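Arginine decarboxylase, A207R protein (Paramecium bursaria Chlorella virus 1, PDB 2NVA) catalyses the pyridoxal-phosphate-dependent decarboxylation of arginine to agmatine and is held here with agmatine joined to its cofactor. Local coordinates at residues Phe175-Gly178 and Ser179-Asn183; Lys94-Asp97 and Asp98-Ala102. All blocks are in the same frame, centred on the assembly; numbering follows the deposited sequence.

Two short, local contacts in one TIM barrel illustrate how the chemistry of a loop or helix end follows its place in the fold. Contact 1 is wholly buried in the loop between strand 170-174 and helix 184-204, where a few polar groups grip the cofactor phosphate. Contact 2 is only partly buried; it opens helix 96-105, which follows strand 87-89 on the outside of the barrel and reaches the second subunit. There the protein bonds mostly to itself, through a threonine cap, one water and the first helical turn. The two share no helix or strand, and their nearest atoms are about 13 Å apart.

Contact 1 of 2, residues Phe175-Gly178 and Ser179-Asn183; sequences FHVG and SGSRN. With PL2 ((4-{[(4-{[amino(imino)methyl]amino}butyl)amino]methyl}-5-hydroxy-6-methylpyridin-3-yl)methyl dihydrogen phosphate), chain I.
His176 and Ser179 meet in the loop that follows strand 170-174 of the TIM barrel, part of the phosphate-binding side of this pyridoxal-phosphate enzyme: imidazole CE1 lies 3.8 Å from Ser179 N, and both side chains reach the same phosphate ester. His176 CG stands anti to the backbone N (chi1 -161°), which swings the ring over the cofactor. Its CD2-NE2 edge points onto a face of the pyridine, with CD2 3.4 Å from C4 of PL2 and the two rings nearly perpendicular. Bonds at both nitrogens fix the ring's rotation. Gly178 N donates to ND1 (3.0 Å), from somewhat out of the ring plane, while NE2 donates to the bridging oxygen OP4 of PL2 at 3.1 Å. Ser179 turns its hydroxyl anti to N as well (chi1 -165°), and OG gives its proton to the phosphate oxygen OP2. Arg255 NH2 bonds to that same OG and so probably helps to orient it. Gly254, Arg255 and Gly216 add backbone N-H groups to PL2, Tyr353 adds its hydroxyl, and Tyr287 and Asp325 of the second subunit complete the site. Farther along the loop, Val177 CG2 lies against both CB and OG of Ser181, each 3.7 Å away. The OG of Ser181 bonds mainly to Asp138, tying this end of the loop to a neighbouring one, and also accepts a weak bond from Asn183 N, 3.5 Å away.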
ATOM      1  N   PHE A 175      14.814   9.209  20.482  1.00 12.29           N
ATOM      2  CA  PHE A 175      13.724   8.279  20.712  1.00 12.45           C
ATOM      3  C   PHE A 175      12.616   8.683  19.757  1.00 12.14           C
ATOM      4  O   PHE A 175      12.615   9.803  19.240  1.00 12.38           O
ATOM      5  CB  PHE A 175      13.236   8.349  22.169  1.00 12.36           C
ATOM      6  CG  PHE A 175      12.745   9.724  22.601  1.00 12.48           C
ATOM      7  CD1 PHE A 175      11.433  10.132  22.343  1.00 12.99           C
ATOM      8  CD2 PHE A 175      13.591  10.603  23.289  1.00 13.25           C
ATOM      9  CE1 PHE A 175      10.974  11.400  22.742  1.00 13.98           C
ATOM     10  CE2 PHE A 175      13.133  11.869  23.700  1.00 12.89           C
ATOM     11  CZ  PHE A 175      11.822  12.261  23.422  1.00 13.27           C
ATOM     12  N   HIS A 176      11.683   7.770  19.528  1.00 12.24           N
ATOM     13  CA  HIS A 176      10.428   8.128  18.890  1.00 12.71           C
ATOM     14  C   HIS A 176       9.338   7.426  19.676  1.00 12.71           C
ATOM     15  O   HIS A 176       9.329   6.194  19.760  1.00 13.11           O
ATOM     16  CB  HIS A 176      10.411   7.698  17.425  1.00 12.95           C
ATOM     17  CG  HIS A 176       9.374   8.414  16.613  1.00 13.91           C
ATOM     18  ND1 HIS A 176       8.099   8.644  17.082  1.00 15.30           N
ATOM     19  CD2 HIS A 176       9.423   8.964  15.377  1.00 15.53           C
ATOM     20  CE1 HIS A 176       7.398   9.285  16.160  1.00 16.18           C
ATOM     21  NE2 HIS A 176       8.178   9.486  15.114  1.00 14.95           N
ATOM     22  N   VAL A 177       8.448   8.207  20.288  1.00 12.43           N
ATOM     23  CA  VAL A 177       7.402   7.627  21.132  1.00 12.80           C
ATOM     24  C   VAL A 177       6.356   6.867  20.319  1.00 12.77           C
ATOM     25  O   VAL A 177       5.608   6.051  20.867  1.00 13.51           O
ATOM     26  CB  VAL A 177       6.704   8.689  22.021  1.00 12.50           C
ATOM     27  CG1 VAL A 177       7.720   9.388  22.888  1.00 12.77           C
ATOM     28  CG2 VAL A 177       5.912   9.689  21.163  1.00 12.27           C
ATOM     29  N   GLY A 178       6.299   7.134  19.020  1.00 12.61           N
ATOM     30  CA  GLY A 178       5.268   6.567  18.168  1.00 12.74           C
ATOM     31  C   GLY A 178       4.673   7.648  17.291  1.00 13.85           C
ATOM     32  O   GLY A 178       4.659   8.825  17.670  1.00 14.26           O
ATOM     33  N   SER A 179       4.191   7.250  16.120  1.00 13.78           N
ATOM     34  CA  SER A 179       3.629   8.195  15.169  1.00 14.37           C
ATOM     35  C   SER A 179       2.176   8.522  15.540  1.00 14.39           C
ATOM     36  O   SER A 179       1.353   7.613  15.729  1.00 14.95           O
ATOM     37  CB  SER A 179       3.733   7.645  13.737  1.00 14.42           C
ATOM     38  OG  SER A 179       3.511   8.697  12.790  1.00 15.32           O
ATOM     39  N   GLY A 180       1.868   9.813  15.638  1.00 14.11           N
ATOM     40  CA  GLY A 180       0.535  10.287  16.004  1.00 14.35           C
ATOM     41  C   GLY A 180       0.343  10.193  17.504  1.00 14.21           C
ATOM     42  O   GLY A 180      -0.482   9.402  17.992  1.00 15.14           O
ATOM     43  N   SER A 181       1.089  11.004  18.241  1.00 13.75           N
ATOM     44  CA  SER A 181       1.069  10.984  19.693  1.00 13.52           C
ATOM     45  C   SER A 181       0.406  12.239  20.248  1.00 13.88           C
ATOM     46  O   SER A 181       0.700  13.356  19.803  1.00 14.05           O
ATOM     47  CB  SER A 181       2.493  10.893  20.244  1.00 13.53           C
ATOM     48  OG  SER A 181       2.477  10.944  21.655  1.00 13.05           O
ATOM     49  N   ARG A 182      -0.499  12.027  21.197  1.00 13.36           N
ATOM     50  CA  ARG A 182      -1.163  13.117  21.919  1.00 13.65           C
ATOM     51  C   ARG A 182      -1.022  12.886  23.430  1.00 13.64           C
ATOM     52  O   ARG A 182      -1.878  13.266  24.224  1.00 13.89           O
ATOM     53  CB  ARG A 182      -2.627  13.221  21.484  1.00 13.51           C
ATOM     54  CG  ARG A 182      -2.806  13.556  20.006  1.00 13.95           C
ATOM     55  CD  ARG A 182      -4.189  14.119  19.746  1.00 14.24           C
ATOM     56  NE  ARG A 182      -4.324  14.747  18.432  1.00 13.59           N
ATOM     57  CZ  ARG A 182      -4.675  14.102  17.324  1.00 14.52           C
ATOM     58  NH1 ARG A 182      -4.918  12.790  17.341  1.00 15.02           N
ATOM     59  NH2 ARG A 182      -4.803  14.764  16.181  1.00 14.45           N
ATOM     60  N   ASN A 183       0.091  12.271  23.813  1.00 13.66           N
ATOM     61  CA  ASN A 183       0.363  11.943  25.203  1.00 13.27           C
ATOM     62  C   ASN A 183       1.604  12.706  25.681  1.00 13.19           C
ATOM     63  O   ASN A 183       2.734  12.242  25.448  1.00 12.74           O
ATOM     64  CB  ASN A 183       0.587  10.423  25.309  1.00 13.23           C
ATOM     65  CG  ASN A 183       0.929   9.950  26.728  1.00 12.96           C
ATOM     66  OD1 ASN A 183       1.091   8.752  26.954  1.00 15.22           O
ATOM     67  ND2 ASN A 183       1.039  10.864  27.664  1.00 12.08           N
TER
HETATM   68  N1  PL2 I2001      11.375  10.164  12.637  1.00 16.27           N
HETATM   69  C2  PL2 I2001      11.437   8.832  12.474  1.00 17.24           C
HETATM   70  C2A PL2 I2001      12.775   8.091  12.665  1.00 16.58           C
HETATM   71  C3  PL2 I2001      10.265   8.143  12.133  1.00 17.19           C
HETATM   72  O3  PL2 I2001      10.351   6.794  11.991  1.00 16.61           O
HETATM   73  C4  PL2 I2001       9.036   8.812  11.965  1.00 16.25           C
HETATM   74  C4A PL2 I2001       7.715   8.086  11.573  1.00 17.44           C
HETATM   75  C5  PL2 I2001       9.054  10.208  12.157  1.00 15.81           C
HETATM   76  C6  PL2 I2001      10.234  10.848  12.487  1.00 15.40           C
HETATM   77  P   PL2 I2001       5.528  11.830  12.636  1.00 15.09           P
HETATM   78  N   PL2 I2001       7.688   6.673  12.015  1.00 17.41           N
HETATM   79  CA  PL2 I2001       6.988   5.821  11.044  1.00 16.81           C
HETATM   80  CG  PL2 I2001       4.796   5.364   9.863  1.00 16.95           C
HETATM   81  OP2 PL2 I2001       4.279  11.214  13.435  1.00 15.47           O
HETATM   82  OP3 PL2 I2001       5.034  12.021  11.097  1.00 14.49           O
HETATM   83  OP1 PL2 I2001       6.000  13.108  13.245  1.00 13.21           O
HETATM   84  OP4 PL2 I2001       6.617  10.645  12.669  1.00 16.44           O
HETATM   85  C5M PL2 I2001       7.764  11.039  12.003  1.00 16.95           C
HETATM   86  CB  PL2 I2001       5.549   6.318  10.793  1.00 16.95           C
HETATM   87  CD  PL2 I2001       3.341   5.839   9.637  1.00 15.30           C
HETATM   88  NE  PL2 I2001       2.748   4.905   8.653  1.00 15.98           N
HETATM   89  CZ  PL2 I2001       1.614   5.099   7.963  1.00 16.02           C
HETATM   90  NH2 PL2 I2001       1.210   4.151   7.083  1.00 15.33           N
HETATM   91  NH1 PL2 I2001       0.886   6.205   8.143  1.00 15.93           N

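Contact 2 of 2, residues Lys94-Asp97 and Asp98-Ala102; sequences KTID and DLIFA
Thr95 caps helix 96-105 of the TIM barrel: its OG1 accepts the N-H of Asp98, 3.0 Å away, the N-cap bond that closes the first turn. The hydroxyl reaches that N-H because chi1 (73°) sets OG1 between the backbone N and the carbonyl carbon. In a capping box the Asp98 carboxylate would accept directly from Thr95 N; here a water stands between them, accepting from Thr95 N and donating to Asp98 OD2 at 2.7 Å. Both carboxylate oxygens are thus held, OD2 through the water and OD1 by Ser71 OG. Backbone bonds then set the helix: Leu99 N to Thr95 O, Ile100 N to Ile96 O and Phe101 N to Asp97 O. Around this frame the aliphatic chains pack. Leu99 crosses Lys94 at about a right angle, its CD2 3.8 Å from Lys94 CD. Ile96 CG2 meets CD1 of Ile100, one turn along the helix, at 3.9 Å. Outward, Leu99 rests on helix 115-124, the Phe101 ring takes a cation-pi contact from Lys75, and Thr95 and Ile96 pack on Ile269 and Ile341 of the second subunit. The Lys94 chain bends at chi3 and chi4, carrying NZ to the carbonyl oxygens of His91 and Thr111 and to a salt bridge with Glu117 OE1.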
ATOM      1  N   LYS A  94      20.508   0.712   8.091  1.00 12.58           N
ATOM      2  CA  LYS A  94      20.884   1.353   6.831  1.00 12.23           C
ATOM      3  C   LYS A  94      21.701   0.362   6.012  1.00 12.61           C
ATOM      4  O   LYS A  94      22.590  -0.295   6.560  1.00 12.57           O
ATOM      5  CB  LYS A  94      21.740   2.594   7.127  1.00 12.63           C
ATOM      6  CG  LYS A  94      21.022   3.694   7.938  1.00 12.19           C
ATOM      7  CD  LYS A  94      22.002   4.681   8.607  1.00 11.93           C
ATOM      8  CE  LYS A  94      22.719   4.066   9.835  1.00 12.45           C
ATOM      9  NZ  LYS A  94      21.762   3.447  10.830  1.00 13.53           N
ATOM     10  N   THR A  95      21.429   0.258   4.713  1.00 12.22           N
ATOM     11  CA  THR A  95      22.197  -0.667   3.899  1.00 12.69           C
ATOM     12  C   THR A  95      23.642  -0.169   3.788  1.00 12.84           C
ATOM     13  O   THR A  95      23.907   1.032   3.859  1.00 12.13           O
ATOM     14  CB  THR A  95      21.612  -0.864   2.478  1.00 12.93           C
ATOM     15  OG1 THR A  95      21.852   0.309   1.694  1.00 12.38           O
ATOM     16  CG2 THR A  95      20.101  -1.153   2.528  1.00 12.65           C
ATOM     17  N   ILE A  96      24.554  -1.117   3.610  1.00 12.52           N
ATOM     18  CA  ILE A  96      25.963  -0.812   3.386  1.00 13.07           C
ATOM     19  C   ILE A  96      26.123   0.168   2.217  1.00 13.04           C
ATOM     20  O   ILE A  96      26.830   1.164   2.340  1.00 12.91           O
ATOM     21  CB  ILE A  96      26.769  -2.099   3.154  1.00 13.23           C
ATOM     22  CG1 ILE A  96      26.904  -2.869   4.474  1.00 13.79           C
ATOM     23  CG2 ILE A  96      28.151  -1.777   2.568  1.00 13.15           C
ATOM     24  CD1 ILE A  96      27.396  -4.315   4.330  1.00 14.63           C
ATOM     25  N   ASP A  97      25.442  -0.087   1.099  1.00 13.07           N
ATOM     26  CA  ASP A  97      25.573   0.834  -0.036  1.00 13.54           C
ATOM     27  C   ASP A  97      25.018   2.232   0.252  1.00 13.44           C
ATOM     28  O   ASP A  97      25.542   3.224  -0.273  1.00 13.71           O
ATOM     29  CB  ASP A  97      24.941   0.255  -1.299  1.00 14.12           C
ATOM     30  CG  ASP A  97      25.792  -0.816  -1.933  1.00 17.57           C
ATOM     31  OD1 ASP A  97      25.198  -1.769  -2.496  1.00 19.03           O
ATOM     32  OD2 ASP A  97      27.053  -0.737  -1.893  1.00 17.25           O
ATOM     33  N   ASP A  98      23.970   2.318   1.075  1.00 12.55           N
ATOM     34  CA  ASP A  98      23.424   3.616   1.475  1.00 12.63           C
ATOM     35  C   ASP A  98      24.390   4.359   2.400  1.00 12.51           C
ATOM     36  O   ASP A  98      24.475   5.592   2.361  1.00 12.35           O
ATOM     37  CB  ASP A  98      22.033   3.469   2.141  1.00 12.50           C
ATOM     38  CG  ASP A  98      20.904   3.312   1.123  1.00 13.93           C
ATOM     39  OD1 ASP A  98      21.208   3.161  -0.088  1.00 13.50           O
ATOM     40  OD2 ASP A  98      19.710   3.351   1.526  1.00 13.18           O
ATOM     41  N   LEU A  99      25.117   3.602   3.226  1.00 12.61           N
ATOM     42  CA  LEU A  99      26.117   4.188   4.122  1.00 12.89           C
ATOM     43  C   LEU A  99      27.294   4.761   3.349  1.00 12.76           C
ATOM     44  O   LEU A  99      27.769   5.852   3.653  1.00 13.43           O
ATOM     45  CB  LEU A  99      26.605   3.154   5.148  1.00 12.85           C
ATOM     46  CG  LEU A  99      25.639   2.977   6.331  1.00 13.41           C
ATOM     47  CD1 LEU A  99      26.087   1.825   7.229  1.00 12.93           C
ATOM     48  CD2 LEU A  99      25.472   4.267   7.151  1.00 13.06           C
ATOM     49  N   ILE A 100      27.758   4.015   2.350  1.00 13.22           N
ATOM     50  CA  ILE A 100      28.850   4.467   1.472  1.00 13.04           C
ATOM     51  C   ILE A 100      28.428   5.736   0.737  1.00 13.47           C
ATOM     52  O   ILE A 100      29.209   6.688   0.648  1.00 13.51           O
ATOM     53  CB  ILE A 100      29.274   3.372   0.476  1.00 13.22           C
ATOM     54  CG1 ILE A 100      29.837   2.165   1.241  1.00 12.39           C
ATOM     55  CG2 ILE A 100      30.314   3.907  -0.527  1.00 13.70           C
ATOM     56  CD1 ILE A 100      29.911   0.888   0.412  1.00 14.54           C
ATOM     57  N   PHE A 101      27.196   5.742   0.227  1.00 12.90           N
ATOM     58  CA  PHE A 101      26.622   6.915  -0.428  1.00 13.10           C
ATOM     59  C   PHE A 101      26.536   8.120   0.526  1.00 13.15           C
ATOM     60  O   PHE A 101      26.949   9.231   0.163  1.00 13.06           O
ATOM     61  CB  PHE A 101      25.239   6.579  -1.007  1.00 12.81           C
ATOM     62  CG  PHE A 101      24.548   7.756  -1.650  1.00 13.30           C
ATOM     63  CD1 PHE A 101      24.928   8.199  -2.921  1.00 13.05           C
ATOM     64  CD2 PHE A 101      23.516   8.421  -0.987  1.00 13.82           C
ATOM     65  CE1 PHE A 101      24.295   9.296  -3.519  1.00 13.68           C
ATOM     66  CE2 PHE A 101      22.878   9.512  -1.568  1.00 12.51           C
ATOM     67  CZ  PHE A 101      23.266   9.950  -2.843  1.00 13.67           C
ATOM     68  N   ALA A 102      26.008   7.900   1.735  1.00 12.95           N
ATOM     69  CA  ALA A 102      25.934   8.959   2.746  1.00 12.74           C
ATOM     70  C   ALA A 102      27.311   9.547   3.056  1.00 12.87           C
ATOM     71  O   ALA A 102      27.471  10.769   3.127  1.00 13.04           O
ATOM     72  CB  ALA A 102      25.289   8.430   4.025  1.00 12.79           C
TER
HETATM   73  O   HOH W   1      19.202   1.949   3.811  1.00 13.42           O